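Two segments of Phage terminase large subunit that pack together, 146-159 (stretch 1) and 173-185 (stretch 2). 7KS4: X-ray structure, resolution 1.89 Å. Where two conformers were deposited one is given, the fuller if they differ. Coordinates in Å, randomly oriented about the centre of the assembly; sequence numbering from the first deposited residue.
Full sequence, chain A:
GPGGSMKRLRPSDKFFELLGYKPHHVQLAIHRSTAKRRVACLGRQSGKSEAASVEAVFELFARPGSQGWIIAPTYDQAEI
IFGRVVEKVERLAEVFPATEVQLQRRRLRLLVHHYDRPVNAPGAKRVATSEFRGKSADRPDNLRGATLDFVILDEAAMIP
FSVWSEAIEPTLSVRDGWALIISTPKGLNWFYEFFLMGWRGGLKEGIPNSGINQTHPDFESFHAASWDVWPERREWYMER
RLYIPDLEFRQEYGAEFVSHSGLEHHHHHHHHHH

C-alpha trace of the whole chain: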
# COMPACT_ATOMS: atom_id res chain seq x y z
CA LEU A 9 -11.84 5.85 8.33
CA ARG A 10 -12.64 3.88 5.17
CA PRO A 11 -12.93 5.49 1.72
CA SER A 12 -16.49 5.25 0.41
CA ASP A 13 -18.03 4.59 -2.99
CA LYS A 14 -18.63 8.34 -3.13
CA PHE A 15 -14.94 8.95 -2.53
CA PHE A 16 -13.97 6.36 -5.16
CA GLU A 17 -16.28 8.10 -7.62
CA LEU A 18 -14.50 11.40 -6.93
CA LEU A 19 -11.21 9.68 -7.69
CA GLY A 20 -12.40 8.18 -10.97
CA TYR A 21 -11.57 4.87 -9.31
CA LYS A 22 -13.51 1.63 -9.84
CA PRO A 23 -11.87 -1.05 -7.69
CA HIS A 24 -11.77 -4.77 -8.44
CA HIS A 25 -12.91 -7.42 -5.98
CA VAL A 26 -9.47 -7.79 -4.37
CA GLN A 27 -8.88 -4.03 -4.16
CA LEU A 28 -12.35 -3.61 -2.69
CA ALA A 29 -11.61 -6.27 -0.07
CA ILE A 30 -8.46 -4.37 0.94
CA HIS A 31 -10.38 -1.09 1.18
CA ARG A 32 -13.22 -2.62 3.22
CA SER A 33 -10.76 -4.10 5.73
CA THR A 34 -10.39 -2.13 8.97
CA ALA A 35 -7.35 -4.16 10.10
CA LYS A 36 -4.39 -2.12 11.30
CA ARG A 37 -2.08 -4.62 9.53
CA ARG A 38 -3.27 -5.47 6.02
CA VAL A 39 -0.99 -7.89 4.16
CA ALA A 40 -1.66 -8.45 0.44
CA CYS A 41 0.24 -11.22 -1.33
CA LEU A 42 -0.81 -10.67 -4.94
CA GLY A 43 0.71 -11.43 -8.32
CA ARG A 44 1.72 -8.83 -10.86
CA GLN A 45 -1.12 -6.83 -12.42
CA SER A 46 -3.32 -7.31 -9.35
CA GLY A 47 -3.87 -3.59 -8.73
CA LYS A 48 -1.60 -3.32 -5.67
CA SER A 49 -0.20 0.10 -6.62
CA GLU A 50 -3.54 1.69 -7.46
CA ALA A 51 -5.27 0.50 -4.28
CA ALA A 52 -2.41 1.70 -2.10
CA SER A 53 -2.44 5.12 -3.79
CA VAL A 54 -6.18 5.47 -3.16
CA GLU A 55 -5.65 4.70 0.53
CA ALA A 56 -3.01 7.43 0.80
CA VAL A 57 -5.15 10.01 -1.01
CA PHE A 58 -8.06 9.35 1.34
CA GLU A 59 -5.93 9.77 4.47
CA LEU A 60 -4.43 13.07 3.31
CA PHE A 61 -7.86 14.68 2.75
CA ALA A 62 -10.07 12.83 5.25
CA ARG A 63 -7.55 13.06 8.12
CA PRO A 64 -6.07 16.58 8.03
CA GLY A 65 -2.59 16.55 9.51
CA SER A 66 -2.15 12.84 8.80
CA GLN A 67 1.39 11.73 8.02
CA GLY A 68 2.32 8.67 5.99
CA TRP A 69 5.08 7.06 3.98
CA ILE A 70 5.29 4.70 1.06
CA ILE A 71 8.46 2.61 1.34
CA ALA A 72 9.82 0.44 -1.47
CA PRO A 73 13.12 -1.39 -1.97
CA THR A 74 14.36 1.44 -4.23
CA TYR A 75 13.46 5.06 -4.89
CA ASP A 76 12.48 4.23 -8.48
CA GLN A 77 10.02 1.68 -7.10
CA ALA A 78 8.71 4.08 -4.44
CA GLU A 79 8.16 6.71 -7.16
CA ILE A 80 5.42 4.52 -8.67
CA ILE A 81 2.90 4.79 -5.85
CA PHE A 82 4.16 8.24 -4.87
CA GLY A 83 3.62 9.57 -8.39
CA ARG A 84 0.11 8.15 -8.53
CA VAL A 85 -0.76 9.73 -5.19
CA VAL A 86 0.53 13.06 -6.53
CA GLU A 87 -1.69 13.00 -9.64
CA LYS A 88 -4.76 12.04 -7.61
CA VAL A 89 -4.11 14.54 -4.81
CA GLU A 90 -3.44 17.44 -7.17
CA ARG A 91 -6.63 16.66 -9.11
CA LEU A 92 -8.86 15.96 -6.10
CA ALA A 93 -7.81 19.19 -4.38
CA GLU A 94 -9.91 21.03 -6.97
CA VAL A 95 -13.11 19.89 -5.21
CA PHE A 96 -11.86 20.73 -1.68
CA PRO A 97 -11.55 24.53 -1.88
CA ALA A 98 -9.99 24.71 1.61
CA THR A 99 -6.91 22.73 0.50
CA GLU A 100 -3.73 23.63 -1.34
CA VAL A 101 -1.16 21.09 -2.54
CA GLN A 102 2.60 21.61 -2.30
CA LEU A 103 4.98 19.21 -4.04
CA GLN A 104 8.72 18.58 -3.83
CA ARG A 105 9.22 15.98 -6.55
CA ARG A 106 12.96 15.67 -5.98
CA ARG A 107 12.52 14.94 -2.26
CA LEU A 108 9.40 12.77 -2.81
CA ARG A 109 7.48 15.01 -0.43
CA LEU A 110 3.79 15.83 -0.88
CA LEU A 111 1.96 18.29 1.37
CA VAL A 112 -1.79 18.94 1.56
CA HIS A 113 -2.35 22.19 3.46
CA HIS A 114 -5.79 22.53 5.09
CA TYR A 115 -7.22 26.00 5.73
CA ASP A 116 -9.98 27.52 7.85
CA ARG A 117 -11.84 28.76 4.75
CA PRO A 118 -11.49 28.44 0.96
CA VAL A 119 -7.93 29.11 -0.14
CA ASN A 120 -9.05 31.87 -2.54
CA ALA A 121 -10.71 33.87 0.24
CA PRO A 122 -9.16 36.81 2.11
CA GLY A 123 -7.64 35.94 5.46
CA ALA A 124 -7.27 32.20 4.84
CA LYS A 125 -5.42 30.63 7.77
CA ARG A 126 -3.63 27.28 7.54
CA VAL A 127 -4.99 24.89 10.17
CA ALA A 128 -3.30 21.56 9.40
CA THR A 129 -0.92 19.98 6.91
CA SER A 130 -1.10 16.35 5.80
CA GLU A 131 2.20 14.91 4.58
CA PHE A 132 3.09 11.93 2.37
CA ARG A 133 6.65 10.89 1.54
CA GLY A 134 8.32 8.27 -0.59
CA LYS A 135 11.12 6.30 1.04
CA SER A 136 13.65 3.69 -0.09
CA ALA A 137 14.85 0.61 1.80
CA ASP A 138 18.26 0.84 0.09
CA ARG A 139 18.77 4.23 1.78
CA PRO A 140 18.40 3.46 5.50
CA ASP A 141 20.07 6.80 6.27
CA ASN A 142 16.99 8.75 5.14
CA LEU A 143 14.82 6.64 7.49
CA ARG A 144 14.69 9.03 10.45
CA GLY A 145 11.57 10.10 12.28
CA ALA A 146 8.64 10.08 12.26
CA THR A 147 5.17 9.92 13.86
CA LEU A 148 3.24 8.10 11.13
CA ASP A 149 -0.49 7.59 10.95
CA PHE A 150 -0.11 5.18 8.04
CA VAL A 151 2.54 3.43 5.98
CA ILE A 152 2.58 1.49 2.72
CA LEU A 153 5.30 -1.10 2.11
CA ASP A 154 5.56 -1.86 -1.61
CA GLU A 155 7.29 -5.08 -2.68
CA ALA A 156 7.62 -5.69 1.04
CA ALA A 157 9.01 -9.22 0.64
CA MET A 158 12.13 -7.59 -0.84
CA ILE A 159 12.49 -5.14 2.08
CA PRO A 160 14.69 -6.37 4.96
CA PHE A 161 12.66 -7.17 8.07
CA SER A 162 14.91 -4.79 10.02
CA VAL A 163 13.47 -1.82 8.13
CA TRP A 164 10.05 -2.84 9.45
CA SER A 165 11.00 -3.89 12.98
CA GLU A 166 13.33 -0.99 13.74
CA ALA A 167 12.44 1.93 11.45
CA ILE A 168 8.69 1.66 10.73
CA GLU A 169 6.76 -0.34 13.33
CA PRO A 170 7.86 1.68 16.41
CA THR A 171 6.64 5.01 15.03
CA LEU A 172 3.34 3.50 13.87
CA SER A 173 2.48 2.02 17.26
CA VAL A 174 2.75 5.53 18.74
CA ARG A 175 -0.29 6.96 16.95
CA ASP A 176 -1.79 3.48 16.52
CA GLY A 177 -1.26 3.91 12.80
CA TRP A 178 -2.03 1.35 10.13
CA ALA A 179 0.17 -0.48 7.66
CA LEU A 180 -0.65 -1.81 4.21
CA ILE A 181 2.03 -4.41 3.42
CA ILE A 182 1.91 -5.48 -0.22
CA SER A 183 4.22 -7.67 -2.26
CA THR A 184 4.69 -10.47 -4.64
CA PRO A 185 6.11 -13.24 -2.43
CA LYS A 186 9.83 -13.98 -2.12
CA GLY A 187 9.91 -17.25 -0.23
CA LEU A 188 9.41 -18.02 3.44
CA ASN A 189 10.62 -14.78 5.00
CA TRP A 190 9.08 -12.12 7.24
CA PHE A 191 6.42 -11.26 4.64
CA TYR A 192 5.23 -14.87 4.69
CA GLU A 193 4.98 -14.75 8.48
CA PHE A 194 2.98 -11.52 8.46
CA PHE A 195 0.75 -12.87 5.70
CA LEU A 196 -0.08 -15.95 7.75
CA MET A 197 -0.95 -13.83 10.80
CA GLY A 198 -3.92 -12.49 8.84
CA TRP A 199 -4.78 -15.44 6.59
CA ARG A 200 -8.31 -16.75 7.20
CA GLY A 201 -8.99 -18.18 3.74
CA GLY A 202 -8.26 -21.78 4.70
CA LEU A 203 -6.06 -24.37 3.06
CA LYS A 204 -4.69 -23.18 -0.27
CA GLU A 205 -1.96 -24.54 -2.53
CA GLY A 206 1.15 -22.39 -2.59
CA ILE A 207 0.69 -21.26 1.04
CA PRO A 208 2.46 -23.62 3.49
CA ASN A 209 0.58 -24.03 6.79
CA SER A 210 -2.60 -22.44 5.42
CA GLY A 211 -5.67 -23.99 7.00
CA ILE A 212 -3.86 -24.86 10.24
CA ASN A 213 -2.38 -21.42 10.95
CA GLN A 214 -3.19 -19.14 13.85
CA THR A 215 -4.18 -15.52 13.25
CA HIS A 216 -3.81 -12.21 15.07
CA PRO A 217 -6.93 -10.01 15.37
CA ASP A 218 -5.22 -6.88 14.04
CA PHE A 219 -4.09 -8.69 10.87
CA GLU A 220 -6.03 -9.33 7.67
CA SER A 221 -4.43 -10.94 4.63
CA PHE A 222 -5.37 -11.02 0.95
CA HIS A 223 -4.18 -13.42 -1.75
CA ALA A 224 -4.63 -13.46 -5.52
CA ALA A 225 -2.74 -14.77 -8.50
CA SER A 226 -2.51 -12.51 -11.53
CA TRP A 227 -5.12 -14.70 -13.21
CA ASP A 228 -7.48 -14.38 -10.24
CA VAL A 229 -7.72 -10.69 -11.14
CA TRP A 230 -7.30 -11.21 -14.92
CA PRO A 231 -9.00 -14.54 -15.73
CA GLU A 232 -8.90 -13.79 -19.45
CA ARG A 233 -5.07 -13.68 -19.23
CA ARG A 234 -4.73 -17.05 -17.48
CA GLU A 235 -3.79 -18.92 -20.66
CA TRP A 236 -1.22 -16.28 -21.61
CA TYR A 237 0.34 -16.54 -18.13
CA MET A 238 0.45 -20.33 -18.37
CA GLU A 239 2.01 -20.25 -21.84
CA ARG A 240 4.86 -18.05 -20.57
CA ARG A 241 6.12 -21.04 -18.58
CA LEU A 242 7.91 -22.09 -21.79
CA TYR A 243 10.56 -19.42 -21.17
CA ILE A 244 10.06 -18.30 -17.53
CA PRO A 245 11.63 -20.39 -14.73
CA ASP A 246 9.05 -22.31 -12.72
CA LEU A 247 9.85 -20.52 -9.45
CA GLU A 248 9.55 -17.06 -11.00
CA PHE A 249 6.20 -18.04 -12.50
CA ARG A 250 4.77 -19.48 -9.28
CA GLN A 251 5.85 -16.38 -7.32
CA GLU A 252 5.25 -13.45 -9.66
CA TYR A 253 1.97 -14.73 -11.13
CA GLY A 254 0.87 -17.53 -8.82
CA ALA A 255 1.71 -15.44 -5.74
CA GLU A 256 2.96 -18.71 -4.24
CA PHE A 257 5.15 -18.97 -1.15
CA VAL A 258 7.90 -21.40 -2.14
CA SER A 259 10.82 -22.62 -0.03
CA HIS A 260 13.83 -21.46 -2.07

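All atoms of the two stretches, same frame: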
# COMPACT_ATOMS: atom_id res chain seq x y z
N ALA A 146 9.44 8.90 11.99
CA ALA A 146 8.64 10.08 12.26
C ALA A 146 7.26 9.56 12.66
O ALA A 146 6.92 8.43 12.35
CB ALA A 146 8.55 10.98 11.03
N THR A 147 6.46 10.38 13.35
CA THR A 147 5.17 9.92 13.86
C THR A 147 4.21 9.72 12.69
O THR A 147 3.61 10.67 12.20
CB THR A 147 4.59 10.92 14.86
OG1 THR A 147 4.72 12.25 14.34
CG2 THR A 147 5.30 10.80 16.20
N LEU A 148 4.05 8.46 12.28
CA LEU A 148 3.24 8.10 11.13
C LEU A 148 1.86 7.64 11.55
O LEU A 148 1.70 6.86 12.49
CB LEU A 148 3.91 6.98 10.33
CG LEU A 148 5.21 7.33 9.60
CD1 LEU A 148 5.72 6.11 8.88
CD2 LEU A 148 5.01 8.48 8.62
N ASP A 149 0.85 8.13 10.83
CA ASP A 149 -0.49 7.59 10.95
C ASP A 149 -0.73 6.41 10.02
O ASP A 149 -1.63 5.61 10.27
CB ASP A 149 -1.51 8.69 10.67
CG ASP A 149 -1.32 9.87 11.57
OD1 ASP A 149 -1.65 9.73 12.77
OD2 ASP A 149 -0.79 10.90 11.11
N PHE A 150 0.05 6.30 8.94
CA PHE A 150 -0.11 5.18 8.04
C PHE A 150 1.18 4.98 7.26
O PHE A 150 1.97 5.90 7.09
CB PHE A 150 -1.30 5.38 7.08
CG PHE A 150 -1.12 6.52 6.10
CD1 PHE A 150 -0.74 6.27 4.79
CD2 PHE A 150 -1.36 7.83 6.49
CE1 PHE A 150 -0.58 7.31 3.87
CE2 PHE A 150 -1.22 8.88 5.56
CZ PHE A 150 -0.82 8.61 4.26
N VAL A 151 1.37 3.75 6.78
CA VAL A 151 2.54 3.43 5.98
C VAL A 151 2.15 2.38 4.96
O VAL A 151 1.33 1.49 5.25
CB VAL A 151 3.73 2.96 6.84
CG1 VAL A 151 3.38 1.66 7.58
CG2 VAL A 151 4.96 2.77 5.99
N ILE A 152 2.72 2.49 3.77
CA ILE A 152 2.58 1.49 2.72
C ILE A 152 3.96 0.92 2.44
O ILE A 152 4.91 1.68 2.19
CB ILE A 152 1.97 2.09 1.44
CG1 ILE A 152 0.59 2.66 1.74
CG2 ILE A 152 1.92 1.03 0.33
CD1 ILE A 152 0.19 3.80 0.81
N LEU A 153 4.08 -0.41 2.50
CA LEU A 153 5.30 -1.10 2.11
C LEU A 153 5.02 -1.77 0.77
O LEU A 153 4.18 -2.67 0.69
CB LEU A 153 5.74 -2.14 3.14
CG LEU A 153 6.54 -1.61 4.33
CD1 LEU A 153 5.67 -0.77 5.24
CD2 LEU A 153 7.17 -2.77 5.11
N ASP A 154 5.70 -1.31 -0.27
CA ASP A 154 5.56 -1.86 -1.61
C ASP A 154 6.69 -2.84 -1.87
O ASP A 154 7.83 -2.61 -1.46
CB ASP A 154 5.57 -0.74 -2.65
CG ASP A 154 5.14 -1.22 -4.03
OD1 ASP A 154 4.41 -2.22 -4.12
OD2 ASP A 154 5.53 -0.57 -5.01
N GLU A 155 6.37 -3.94 -2.54
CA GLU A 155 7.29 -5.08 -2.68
C GLU A 155 7.98 -5.37 -1.35
O GLU A 155 9.21 -5.49 -1.24
CB GLU A 155 8.30 -4.84 -3.80
CG GLU A 155 7.76 -5.29 -5.17
CD GLU A 155 7.34 -6.76 -5.18
OE1 GLU A 155 8.21 -7.64 -5.06
OE2 GLU A 155 6.12 -7.03 -5.29
N ALA A 156 7.14 -5.52 -0.32
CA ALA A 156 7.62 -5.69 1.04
C ALA A 156 8.50 -6.93 1.21
O ALA A 156 9.42 -6.92 2.03
CB ALA A 156 6.42 -5.79 1.98
N ALA A 157 8.23 -8.00 0.47
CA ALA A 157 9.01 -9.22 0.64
C ALA A 157 10.47 -9.02 0.25
O ALA A 157 11.32 -9.83 0.63
CB ALA A 157 8.41 -10.37 -0.16
N MET A 158 10.77 -7.95 -0.49
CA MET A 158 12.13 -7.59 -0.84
C MET A 158 12.73 -6.56 0.10
O MET A 158 13.90 -6.18 -0.08
CB MET A 158 12.17 -7.08 -2.28
CG MET A 158 11.98 -8.17 -3.32
SD MET A 158 13.35 -9.34 -3.34
CE MET A 158 14.62 -8.38 -4.15
N ILE A 159 11.99 -6.10 1.10
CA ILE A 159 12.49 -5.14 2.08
C ILE A 159 13.00 -5.92 3.29
O ILE A 159 12.28 -6.78 3.79
CB ILE A 159 11.38 -4.15 2.50
CG1 ILE A 159 10.97 -3.28 1.30
CG2 ILE A 159 11.85 -3.27 3.65
CD1 ILE A 159 9.78 -2.38 1.56
N SER A 173 3.16 2.38 16.03
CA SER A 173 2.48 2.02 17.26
C SER A 173 2.18 3.24 18.13
O SER A 173 1.24 3.21 18.93
CB SER A 173 3.32 1.01 18.04
OG SER A 173 3.69 -0.07 17.20
N VAL A 174 2.97 4.30 17.97
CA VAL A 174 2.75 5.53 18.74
C VAL A 174 1.33 6.05 18.53
O VAL A 174 0.53 6.13 19.47
CB VAL A 174 3.79 6.59 18.37
CG1 VAL A 174 3.48 7.92 19.03
CG2 VAL A 174 5.16 6.12 18.75
N ARG A 175 1.02 6.45 17.30
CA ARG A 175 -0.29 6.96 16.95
C ARG A 175 -1.27 5.87 16.59
O ARG A 175 -2.33 6.16 16.02
CB ARG A 175 -0.18 7.97 15.80
CG ARG A 175 -0.13 9.41 16.25
CD ARG A 175 0.61 10.28 15.25
NE ARG A 175 -0.11 11.50 14.94
CZ ARG A 175 0.22 12.34 13.97
NH1 ARG A 175 1.27 12.09 13.20
NH2 ARG A 175 -0.50 13.44 13.76
N ASP A 176 -0.96 4.61 16.90
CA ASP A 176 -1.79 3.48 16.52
C ASP A 176 -2.12 3.55 15.03
O ASP A 176 -3.27 3.41 14.61
CB ASP A 176 -3.06 3.43 17.36
CG ASP A 176 -3.73 2.07 17.32
OD1 ASP A 176 -4.98 2.02 17.33
OD2 ASP A 176 -3.00 1.05 17.28
N GLY A 177 -1.08 3.81 14.23
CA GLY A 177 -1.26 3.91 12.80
C GLY A 177 -1.36 2.55 12.13
O GLY A 177 -1.06 1.51 12.72
N TRP A 178 -1.81 2.57 10.88
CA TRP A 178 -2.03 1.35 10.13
C TRP A 178 -0.96 1.16 9.07
O TRP A 178 -0.27 2.09 8.66
CB TRP A 178 -3.42 1.32 9.49
CG TRP A 178 -3.80 2.43 8.53
CD1 TRP A 178 -4.63 3.48 8.79
CD2 TRP A 178 -3.43 2.55 7.14
NE1 TRP A 178 -4.79 4.26 7.67
CE2 TRP A 178 -4.06 3.71 6.64
CE3 TRP A 178 -2.61 1.80 6.28
CZ2 TRP A 178 -3.89 4.14 5.33
CZ3 TRP A 178 -2.45 2.23 4.99
CH2 TRP A 178 -3.09 3.39 4.52
N ALA A 179 -0.81 -0.10 8.66
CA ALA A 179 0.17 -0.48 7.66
C ALA A 179 -0.54 -1.30 6.61
O ALA A 179 -1.34 -2.19 6.95
CB ALA A 179 1.31 -1.30 8.27
N LEU A 180 -0.26 -0.99 5.35
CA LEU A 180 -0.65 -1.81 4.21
C LEU A 180 0.63 -2.39 3.61
O LEU A 180 1.45 -1.65 3.06
CB LEU A 180 -1.42 -0.97 3.19
CG LEU A 180 -1.83 -1.67 1.90
CD1 LEU A 180 -2.68 -2.91 2.16
CD2 LEU A 180 -2.56 -0.66 1.02
N ILE A 181 0.79 -3.70 3.74
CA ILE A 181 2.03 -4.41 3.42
C ILE A 181 1.74 -5.27 2.21
O ILE A 181 1.02 -6.28 2.32
CB ILE A 181 2.51 -5.24 4.61
CG1 ILE A 181 2.68 -4.32 5.83
CG2 ILE A 181 3.82 -5.97 4.29
CD1 ILE A 181 2.92 -5.07 7.13
N ILE A 182 2.29 -4.90 1.06
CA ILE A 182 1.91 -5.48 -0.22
C ILE A 182 3.16 -5.97 -0.93
O ILE A 182 4.20 -5.30 -0.92
CB ILE A 182 1.13 -4.47 -1.09
CG1 ILE A 182 1.98 -3.24 -1.41
CG2 ILE A 182 -0.13 -4.04 -0.37
CD1 ILE A 182 1.27 -2.17 -2.23
N SER A 183 3.06 -7.14 -1.56
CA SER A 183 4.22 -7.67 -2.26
C SER A 183 3.83 -8.87 -3.11
O SER A 183 2.86 -9.57 -2.81
CB SER A 183 5.32 -8.09 -1.27
OG SER A 183 6.56 -8.31 -1.93
N THR A 184 4.61 -9.11 -4.16
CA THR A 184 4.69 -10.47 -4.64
C THR A 184 5.62 -11.25 -3.70
O THR A 184 6.56 -10.67 -3.15
CB THR A 184 5.24 -10.52 -6.06
OG1 THR A 184 6.58 -10.01 -6.07
CG2 THR A 184 4.37 -9.69 -7.00
N PRO A 185 5.36 -12.53 -3.47
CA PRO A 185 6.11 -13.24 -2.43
C PRO A 185 7.54 -13.56 -2.86
O PRO A 185 7.84 -13.71 -4.05
CB PRO A 185 5.30 -14.52 -2.22
CG PRO A 185 4.58 -14.73 -3.50
CD PRO A 185 4.28 -13.36 -4.03
O HOH W 1 -3.07 7.58 13.73

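Strands 150-153 and 178-183 run parallel, their axes 10° apart and 4.8 Å at closest approach. The hydrogen-bond ladder alternates in direction, as in Val 151 N to Trp 178 O (3.0 Å), Leu 180 N to Val 151 O (2.9 Å) and Leu 153 N to Leu 180 O (3.0 Å).

On the face bearing Phe 150, Trp 178, Ile 152 and Leu 180, both aromatic residues adopt chi1 p. With chi2 of -104°, the end of the indole comes nearer to stretch 1, and Phe 150 CB sits 3.4 Å from the centroid of the Trp 178 six-membered ring, 16° off its normal, a CH-pi contact. The Phe 150 ring and the Trp 178 six-membered ring barely overlap, their centroids 5.2 Å apart and their planes at 28°. The other face packs Val 151 CG1 against Ala 179 CB (3.7 Å).

Beyond the strands, Glu 155 (chi1 m, chi2 m) points its CA-to-CB bond away, yet its carboxylate curls back to accept from Thr 184 N at OE2 (2.8 Å) and Thr 184 OG1 at OE1 (3.0 Å). Ser 183, chi1 t, accepts at OG from Ala 157 N (2.9 Å) while donating from OG to Thr 184 O (2.7 Å).

At the opposite end, Asp 149 OD2 lies 3.2 Å from Arg 175 NH1, over the guanidinium face: a salt bridge of charge alone.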